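PDB 1VCZ: RNase NGR3 from Nicotiana glutinosa, which probably cleaves single-stranded RNA as an endonuclease of the ribonuclease T2 family and binds mononucleotides such as GMP and AMP. Local coordinates for residues Phe13-Pro18 / Asp118-Ser123; Tyr160-Val165 / Ile173-Leu178. All blocks are in the same frame, centred on the assembly; numbering follows the deposited sequence.

Overall arrangement
Both contacts build on one antiparallel sheet, in which strands 10-16 and 171-181 are neighbours, and their centres lie about 12 Å apart. Contact 1 is buried near the centre of the molecule and sets a helix against the sheet, joined by a CH-pi contact, one direct side-chain hydrogen bond and a water. Contact 2, only partly buried, pairs two strands edge to edge through backbone bonds, with a carboxylate network and tyrosines added. Phe13 N lies 2.7 Å from Leu178 O and Gln15 O 2.8 Å from Val176 N, probable hydrogen bonds that join the two. Gln16, in the strand of contact 1, and Tyr174, in contact 2, both reach bound GMP.

Contact 1 (Phe13-Pro18 / Asp118-Ser123); sequences FVQQWP and DFRKKS. With 5GP (guanosine-5'-monophosphate), chain C.
Phe13 and Gln15, alternate residues of strand 10-16, send their side chains onto the last turn of helix 109-123, a helix-on-sheet packing within the RNase T2 fold. The axes of residues 13-16 and 118-123 approach to 9.7 Å and cross at -69°.

The apolar evidence centres on the Phe13 ring. Phe119 CB sits over one face, offset toward the rim, as a CH-pi contact 3.9 Å from the ring centroid, while Arg120 CB lies in plane at the edge. With CG anti to the backbone N (chi1 176°), the ring reaches the helix backbone, CZ coming 3.4 Å from Arg120 N.

On the polar side, Gln15 NE2 donates to Ser123 OG at 3.0 Å, the N-H...O angle being 146° and the hydroxyl tilted from the amide plane. A water donates to both Gln15 OE1 and Arg120 O, so both ends of the amide are tied to the helix. Arg120 leads away from the strand, and its NH1 forms a salt bridge with Asp39.

Gln16 turns instead to the guanine of bound GMP, pairing with it through two hydrogen bonds: N1 donates to Gln16 OE1 at 3.1 Å, and Gln16 NE2 donates, nearly straight, to O6 at 2.9 Å.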
# COMPACT_ATOMS: atom_id res chain seq x y z
N PHE A 13 4.22 2.66 -5.03
CA PHE A 13 4.08 2.63 -3.58
C PHE A 13 2.60 2.28 -3.40
O PHE A 13 1.70 3.06 -3.77
CB PHE A 13 4.41 3.99 -2.92
CG PHE A 13 4.17 3.99 -1.43
CD1 PHE A 13 4.74 3.01 -0.61
CD2 PHE A 13 3.36 4.95 -0.85
CE1 PHE A 13 4.49 2.99 0.77
CE2 PHE A 13 3.10 4.95 0.51
CZ PHE A 13 3.66 3.98 1.34
N VAL A 14 2.37 1.08 -2.88
CA VAL A 14 1.03 0.53 -2.70
C VAL A 14 0.54 0.47 -1.26
O VAL A 14 1.22 -0.07 -0.37
CB VAL A 14 0.97 -0.89 -3.31
CG1 VAL A 14 -0.49 -1.37 -3.43
CG2 VAL A 14 1.65 -0.87 -4.69
N GLN A 15 -0.64 1.04 -1.04
CA GLN A 15 -1.28 1.02 0.28
C GLN A 15 -2.61 0.28 0.17
O GLN A 15 -3.24 0.25 -0.89
CB GLN A 15 -1.53 2.43 0.81
CG GLN A 15 -0.24 3.14 1.18
CD GLN A 15 -0.45 4.58 1.53
OE1 GLN A 15 -0.80 4.90 2.67
NE2 GLN A 15 -0.28 5.46 0.55
N GLN A 16 -3.01 -0.35 1.27
CA GLN A 16 -4.28 -1.08 1.27
C GLN A 16 -5.20 -0.51 2.35
O GLN A 16 -4.73 0.09 3.33
CB GLN A 16 -4.04 -2.58 1.52
CG GLN A 16 -3.49 -2.95 2.90
CD GLN A 16 -3.46 -4.47 3.16
OE1 GLN A 16 -4.26 -5.23 2.61
NE2 GLN A 16 -2.54 -4.90 4.03
N TRP A 17 -6.50 -0.68 2.15
CA TRP A 17 -7.50 -0.25 3.12
C TRP A 17 -7.85 -1.57 3.82
O TRP A 17 -8.55 -2.41 3.25
CB TRP A 17 -8.74 0.30 2.41
CG TRP A 17 -9.79 0.77 3.39
CD1 TRP A 17 -11.08 0.31 3.50
CD2 TRP A 17 -9.63 1.78 4.40
NE1 TRP A 17 -11.73 0.98 4.51
CE2 TRP A 17 -10.88 1.88 5.08
CE3 TRP A 17 -8.57 2.60 4.79
CZ2 TRP A 17 -11.08 2.78 6.14
CZ3 TRP A 17 -8.78 3.51 5.85
CH2 TRP A 17 -10.03 3.58 6.51
N PRO A 18 -7.35 -1.77 5.05
CA PRO A 18 -7.59 -2.99 5.83
C PRO A 18 -9.02 -3.50 5.82
O PRO A 18 -9.26 -4.68 5.56
CB PRO A 18 -7.12 -2.60 7.24
CG PRO A 18 -6.01 -1.66 6.95
CD PRO A 18 -6.62 -0.78 5.86
N ASP A 118 7.87 6.52 5.57
CA ASP A 118 7.89 7.95 5.24
C ASP A 118 6.87 8.29 4.14
O ASP A 118 6.15 9.29 4.23
CB ASP A 118 9.29 8.37 4.79
CG ASP A 118 10.31 8.36 5.94
OD1 ASP A 118 9.88 8.18 7.11
OD2 ASP A 118 11.52 8.54 5.66
N PHE A 119 6.82 7.47 3.09
CA PHE A 119 5.84 7.75 2.04
C PHE A 119 4.39 7.50 2.47
O PHE A 119 3.47 8.15 1.95
CB PHE A 119 6.20 6.97 0.76
CG PHE A 119 7.36 7.57 0.02
CD1 PHE A 119 8.57 6.90 -0.10
CD2 PHE A 119 7.26 8.86 -0.50
CE1 PHE A 119 9.66 7.50 -0.71
CE2 PHE A 119 8.36 9.47 -1.12
CZ PHE A 119 9.57 8.78 -1.23
N ARG A 120 4.16 6.57 3.41
CA ARG A 120 2.80 6.35 3.86
C ARG A 120 2.36 7.63 4.60
O ARG A 120 1.25 8.13 4.42
CB ARG A 120 2.70 5.16 4.85
CG ARG A 120 1.24 4.77 5.13
CD ARG A 120 1.10 3.95 6.43
NE ARG A 120 1.32 4.82 7.58
CZ ARG A 120 0.39 5.58 8.13
NH1 ARG A 120 -0.85 5.58 7.66
NH2 ARG A 120 0.70 6.39 9.14
N LYS A 121 3.26 8.16 5.43
CA LYS A 121 2.94 9.38 6.18
C LYS A 121 2.78 10.58 5.26
O LYS A 121 1.85 11.38 5.43
CB LYS A 121 4.04 9.67 7.22
CG LYS A 121 4.22 8.57 8.27
CD LYS A 121 5.34 8.94 9.27
CE LYS A 121 5.39 8.01 10.51
NZ LYS A 121 5.80 6.58 10.23
N LYS A 122 3.67 10.73 4.29
CA LYS A 122 3.60 11.85 3.38
C LYS A 122 2.30 11.84 2.59
O LYS A 122 1.63 12.87 2.49
CB LYS A 122 4.77 11.85 2.39
CG LYS A 122 6.11 12.29 2.96
CD LYS A 122 7.19 12.14 1.88
CE LYS A 122 8.59 12.38 2.42
NZ LYS A 122 9.62 12.07 1.38
N SER A 123 1.92 10.69 2.05
CA SER A 123 0.72 10.60 1.24
C SER A 123 -0.53 10.90 2.07
O SER A 123 -1.54 11.31 1.52
CB SER A 123 0.62 9.23 0.56
OG SER A 123 0.39 8.22 1.52
P 5GP C . 4.17 -9.43 -2.64
O1P 5GP C . 3.85 -8.03 -2.99
O2P 5GP C . 3.80 -10.45 -3.71
O3P 5GP C . 5.69 -9.57 -2.25
O5' 5GP C . 3.38 -9.88 -1.29
C5' 5GP C . 1.98 -10.19 -1.34
C4' 5GP C . 1.65 -11.47 -0.58
O4' 5GP C . 1.69 -11.07 0.83
C3' 5GP C . 0.26 -12.07 -0.79
O3' 5GP C . 0.26 -13.13 -1.73
C2' 5GP C . -0.20 -12.56 0.59
O2' 5GP C . -0.11 -14.00 0.72
C1' 5GP C . 0.71 -11.83 1.57
N9 5GP C . 0.10 -10.95 2.62
C8 5GP C . 0.23 -11.01 3.98
N7 5GP C . -0.51 -10.17 4.66
C5 5GP C . -1.12 -9.40 3.64
C6 5GP C . -2.00 -8.28 3.78
O6 5GP C . -2.33 -7.71 4.80
N1 5GP C . -2.49 -7.82 2.51
C2 5GP C . -2.06 -8.34 1.28
N2 5GP C . -2.62 -7.72 0.20
N3 5GP C . -1.17 -9.36 1.14
C4 5GP C . -0.76 -9.86 2.37
O HOH W 1 -1.64 7.11 3.97

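Contact 2 (Tyr160-Val165 / Ile173-Leu178); sequences YIECNV and IYQVYL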
# COMPACT_ATOMS: atom_id res chain seq x y z
N TYR A 160 -3.70 5.62 -8.52
CA TYR A 160 -4.44 4.64 -9.31
C TYR A 160 -5.17 3.89 -8.19
O TYR A 160 -4.54 3.53 -7.20
CB TYR A 160 -3.50 3.67 -10.01
CG TYR A 160 -4.24 2.45 -10.51
CD1 TYR A 160 -5.07 2.52 -11.63
CD2 TYR A 160 -4.14 1.23 -9.85
CE1 TYR A 160 -5.78 1.40 -12.08
CE2 TYR A 160 -4.84 0.12 -10.28
CZ TYR A 160 -5.65 0.21 -11.40
OH TYR A 160 -6.30 -0.91 -11.84
N ILE A 161 -6.47 3.69 -8.33
CA ILE A 161 -7.24 3.01 -7.30
C ILE A 161 -7.67 1.63 -7.75
O ILE A 161 -8.20 1.44 -8.84
CB ILE A 161 -8.52 3.83 -6.93
CG1 ILE A 161 -8.14 5.23 -6.43
CG2 ILE A 161 -9.26 3.13 -5.81
CD1 ILE A 161 -7.52 6.12 -7.46
N GLU A 162 -7.43 0.64 -6.90
CA GLU A 162 -7.81 -0.72 -7.21
C GLU A 162 -8.98 -1.05 -6.29
O GLU A 162 -8.91 -0.83 -5.08
CB GLU A 162 -6.65 -1.67 -6.93
CG GLU A 162 -7.03 -3.15 -6.99
CD GLU A 162 -5.88 -4.06 -6.54
OE1 GLU A 162 -4.77 -3.56 -6.25
OE2 GLU A 162 -6.11 -5.28 -6.48
N CYS A 163 -10.06 -1.57 -6.87
CA CYS A 163 -11.23 -1.92 -6.09
C CYS A 163 -11.45 -3.42 -6.04
O CYS A 163 -10.94 -4.15 -6.87
CB CYS A 163 -12.47 -1.27 -6.71
SG CYS A 163 -12.44 0.54 -6.58
N ASN A 164 -12.16 -3.88 -5.02
CA ASN A 164 -12.51 -5.29 -4.95
C ASN A 164 -13.98 -5.30 -4.51
O ASN A 164 -14.62 -4.24 -4.47
CB ASN A 164 -11.58 -6.10 -4.03
CG ASN A 164 -11.67 -5.72 -2.57
OD1 ASN A 164 -11.13 -6.44 -1.70
ND2 ASN A 164 -12.32 -4.61 -2.28
N VAL A 165 -14.52 -6.47 -4.20
CA VAL A 165 -15.94 -6.52 -3.83
C VAL A 165 -16.18 -7.20 -2.48
O VAL A 165 -15.68 -8.31 -2.25
CB VAL A 165 -16.73 -7.25 -4.92
CG1 VAL A 165 -18.23 -7.20 -4.61
CG2 VAL A 165 -16.43 -6.64 -6.29
N ILE A 173 -13.12 0.61 -2.32
CA ILE A 173 -11.73 1.01 -2.52
C ILE A 173 -10.89 -0.02 -1.76
O ILE A 173 -11.11 -0.27 -0.57
CB ILE A 173 -11.50 2.47 -1.99
CG1 ILE A 173 -10.06 2.92 -2.21
CG2 ILE A 173 -11.90 2.59 -0.52
CD1 ILE A 173 -9.07 2.28 -1.33
N TYR A 174 -9.92 -0.64 -2.44
CA TYR A 174 -9.10 -1.67 -1.80
C TYR A 174 -7.64 -1.28 -1.69
O TYR A 174 -7.07 -1.34 -0.60
CB TYR A 174 -9.27 -2.98 -2.57
CG TYR A 174 -8.30 -4.07 -2.18
CD1 TYR A 174 -8.10 -4.42 -0.85
CD2 TYR A 174 -7.61 -4.79 -3.17
CE1 TYR A 174 -7.23 -5.46 -0.50
CE2 TYR A 174 -6.74 -5.82 -2.85
CZ TYR A 174 -6.55 -6.15 -1.51
OH TYR A 174 -5.68 -7.17 -1.16
N GLN A 175 -7.01 -0.92 -2.81
CA GLN A 175 -5.61 -0.49 -2.74
C GLN A 175 -5.39 0.83 -3.49
O GLN A 175 -6.12 1.16 -4.41
CB GLN A 175 -4.69 -1.58 -3.27
CG GLN A 175 -4.64 -2.75 -2.29
CD GLN A 175 -3.59 -3.80 -2.62
OE1 GLN A 175 -2.96 -4.33 -1.72
NE2 GLN A 175 -3.40 -4.09 -3.89
N VAL A 176 -4.39 1.59 -3.06
CA VAL A 176 -4.11 2.85 -3.69
C VAL A 176 -2.66 2.83 -4.13
O VAL A 176 -1.78 2.55 -3.32
CB VAL A 176 -4.34 4.02 -2.72
CG1 VAL A 176 -3.94 5.34 -3.41
CG2 VAL A 176 -5.81 4.07 -2.30
N TYR A 177 -2.44 3.10 -5.41
CA TYR A 177 -1.10 3.13 -5.98
C TYR A 177 -0.65 4.55 -6.26
O TYR A 177 -1.40 5.33 -6.83
CB TYR A 177 -1.07 2.37 -7.32
CG TYR A 177 -1.29 0.88 -7.20
CD1 TYR A 177 -2.50 0.37 -6.76
CD2 TYR A 177 -0.29 -0.02 -7.57
CE1 TYR A 177 -2.72 -0.99 -6.68
CE2 TYR A 177 -0.51 -1.39 -7.49
CZ TYR A 177 -1.73 -1.86 -7.04
OH TYR A 177 -1.98 -3.22 -6.94
N LEU A 178 0.57 4.88 -5.86
CA LEU A 178 1.18 6.18 -6.14
C LEU A 178 2.57 5.78 -6.62
O LEU A 178 3.03 4.67 -6.32
CB LEU A 178 1.29 7.05 -4.88
CG LEU A 178 -0.04 7.66 -4.38
CD1 LEU A 178 0.16 8.28 -2.98
CD2 LEU A 178 -0.53 8.72 -5.35
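Glu162 OE1 is gripped by two donors from strand 171-181, Gln175 NE2 at 2.8 Å and Tyr177 OH at 2.9 Å, across an antiparallel beta hairpin containing a classic bulge. Both donors lie out of the carboxylate plane and arrive from opposite faces, the tyrosine hydroxyl on the syn side of one face, the amide from the other. Two such bonds would be expected to favour the charged form of Glu162. The amide is itself held at its other end, where Gln175 OE1 is hydrogen-bonded to His43, a predicted active-site residue. Glu162 is thus placed in a second shell behind that histidine.

The backbone gives the evidence for the bulge. Tyr160 pairs with Tyr177 through two reciprocal bonds, and the register continues through the non-hydrogen-bonded pair Ile161-Val176. At Glu162 it shifts by one residue: its carbonyl O accepts from both Tyr174 N (2.8 Å) and Gln175 N (3.0 Å), so two residues face one. Beyond the bulge Cys163 is opposite Ile173, while its SG is disulfide-bonded to Cys199.

The edge of Tyr160 points at the face of Tyr177 in an offset edge-to-face pair, centroids 5.5 Å apart and planes at 73°. A separate apolar contact, on the sheet face that carries Ile161, brings Ile161 CG2 to 3.7 Å from Ile173 CG1.

Tyr174, whose hydroxyl end lies against bound GMP, has its ring sandwiched. Gln175 CG lies over the centre of one face, and the Asn164 amide stacks on the opposite face with planes only 12° apart. At the ring edge, in plane, Glu162 OE2 stands 3.7 Å from Tyr174 CD2.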